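Local coordinates for Rx protein (Solanum tuberosum, PDB 4M70), which probably acts as an intracellular NB-LRR immune receptor that senses pathogen avirulence proteins and triggers the hypersensitive response, its N-terminal coiled-coil domain being the part crystallised, at residues 11-14 / 15-19. Numbering follows the deposited sequence.
Sequences TSLM and RTIHQ
Thr11 and Ser12 meet Arg15 and Thr16 across one turn of helix 4-24, the first helix of the four-helix coiled-coil domain of Rx, where i to i+4 α-helical bonds run in unbroken succession. The amide N of Arg15 reaches Thr11 O at 3.0 Å in a nearly straight bond (167°); His18 N binds Met14 O about as straight, and Ile17 N binds Leu13 O at a more bent angle. Ser12 O receives Thr16 N at 2.9 Å. The hydroxyl of Thr16 turns back to this carbonyl because OG1 stands anti to its own carbonyl carbon (chi1 -64°). Thr16 OG1 hydrogen-bonds to Glu70 OE2 of helix 56-81, and Ser12 O, 2.9 Å from Thr16 OG1, competes for the same proton. On the exposed side, the Arg15 chain bends at chi3 (47°) and folds back toward the N-terminal end of the helix, laying one face of the guanidinium over Ser12 CA. Arg15 NH1 comes within 3.8 Å of the methyl CG2 of Thr11, and Arg15 NH2 is 3.8 Å from Ser12 OG, both van der Waals distances. On the buried side, Ile17 CD1 lies 4.3 Å from Leu13 CG, while Ile17 CG1 sits 3.3 Å from Leu13 O. Leu13 and Ile17 both rest on Leu35 of helix 29-42, and Leu13 also touches helix 56-81, so this turn is wedged between two neighbouring helices. Thr11 OG1 is engaged by Tyr7 O and Arg39 NH1, whereas the His18 ring stacks on Tyr32 and hydrogen-bonds through NE2 to Gln29 OE1.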
loop_
_atom_site.group_PDB
_atom_site.type_symbol
_atom_site.label_atom_id
_atom_site.label_comp_id
_atom_site.label_asym_id
_atom_site.label_seq_id
_atom_site.Cartn_x
_atom_site.Cartn_y
_atom_site.Cartn_z
ATOM N N THR A 11 8.563 -0.589 7.751
ATOM C CA THR A 11 8.219 -1.018 9.109
ATOM C C THR A 11 7.083 -0.171 9.678
ATOM O O THR A 11 6.117 -0.688 10.275
ATOM C CB THR A 11 9.436 -0.914 10.053
ATOM O OG1 THR A 11 10.497 -1.749 9.569
ATOM C CG2 THR A 11 9.060 -1.333 11.471
ATOM N N SER A 12 7.194 1.133 9.466
ATOM C CA SER A 12 6.177 2.056 9.935
ATOM C C SER A 12 4.840 1.790 9.234
ATOM O O SER A 12 3.781 1.839 9.865
ATOM C CB SER A 12 6.644 3.496 9.725
ATOM O OG SER A 12 5.718 4.413 10.277
ATOM N N LEU A 13 4.896 1.484 7.940
ATOM C CA LEU A 13 3.691 1.169 7.171
ATOM C C LEU A 13 3.023 -0.122 7.663
ATOM O O LEU A 13 1.794 -0.220 7.707
ATOM C CB LEU A 13 4.012 1.074 5.673
ATOM C CG LEU A 13 2.837 0.742 4.750
ATOM C CD1 LEU A 13 1.660 1.682 5.017
ATOM C CD2 LEU A 13 3.247 0.796 3.286
ATOM N N MET A 14 3.842 -1.112 8.009
ATOM C CA MET A 14 3.355 -2.373 8.561
ATOM C C MET A 14 2.600 -2.081 9.858
ATOM O O MET A 14 1.465 -2.545 10.064
ATOM C CB MET A 14 4.533 -3.327 8.811
ATOM C CG MET A 14 5.086 -3.991 7.539
ATOM S SD MET A 14 6.810 -4.545 7.652
ATOM C CE MET A 14 6.705 -5.821 8.906
ATOM N N ARG A 15 3.238 -1.301 10.727
ATOM C CA ARG A 15 2.631 -0.918 12.001
ATOM C C ARG A 15 1.309 -0.158 11.801
ATOM O O ARG A 15 0.326 -0.383 12.523
ATOM C CB ARG A 15 3.632 -0.092 12.815
ATOM C CG ARG A 15 3.477 -0.181 14.321
ATOM C CD ARG A 15 4.764 0.251 15.011
ATOM N NE ARG A 15 5.281 1.491 14.440
ATOM C CZ ARG A 15 6.551 1.697 14.102
ATOM N NH1 ARG A 15 7.458 0.745 14.282
ATOM N NH2 ARG A 15 6.914 2.864 13.588
ATOM N N THR A 16 1.292 0.733 10.811
ATOM C CA THR A 16 0.103 1.518 10.487
ATOM C C THR A 16 -1.030 0.619 10.010
ATOM O O THR A 16 -2.195 0.790 10.392
ATOM C CB THR A 16 0.416 2.570 9.404
ATOM O OG1 THR A 16 1.377 3.508 9.909
ATOM C CG2 THR A 16 -0.847 3.309 8.977
ATOM N N ILE A 17 -0.670 -0.363 9.192
ATOM C CA ILE A 17 -1.637 -1.325 8.693
ATOM C C ILE A 17 -2.249 -2.110 9.848
ATOM O O ILE A 17 -3.467 -2.280 9.906
ATOM C CB ILE A 17 -1.006 -2.272 7.658
ATOM C CG1 ILE A 17 -0.868 -1.558 6.312
ATOM C CG2 ILE A 17 -1.847 -3.525 7.487
ATOM C CD1 ILE A 17 -0.056 -2.325 5.293
ATOM N N HIS A 18 -1.417 -2.574 10.778
ATOM C CA HIS A 18 -1.960 -3.260 11.950
ATOM C C HIS A 18 -2.869 -2.368 12.811
ATOM O O HIS A 18 -3.891 -2.842 13.326
ATOM C CB HIS A 18 -0.852 -3.904 12.785
ATOM C CG HIS A 18 -0.579 -5.329 12.404
ATOM N ND1 HIS A 18 0.364 -6.107 13.042
ATOM C CD2 HIS A 18 -1.123 -6.110 11.443
ATOM C CE1 HIS A 18 0.381 -7.310 12.493
ATOM N NE2 HIS A 18 -0.510 -7.338 11.519
ATOM N N GLN A 19 -2.507 -1.093 12.975
ATOM C CA GLN A 19 -3.371 -0.157 13.702
ATOM C C GLN A 19 -4.734 -0.016 13.015
ATOM O O GLN A 19 -5.790 -0.007 13.675
ATOM C CB GLN A 19 -2.696 1.207 13.847
ATOM C CG GLN A 19 -1.494 1.208 14.789
ATOM C CD GLN A 19 -0.762 2.539 14.807
ATOM O OE1 GLN A 19 -0.787 3.290 13.830
ATOM N NE2 GLN A 19 -0.113 2.841 15.925
#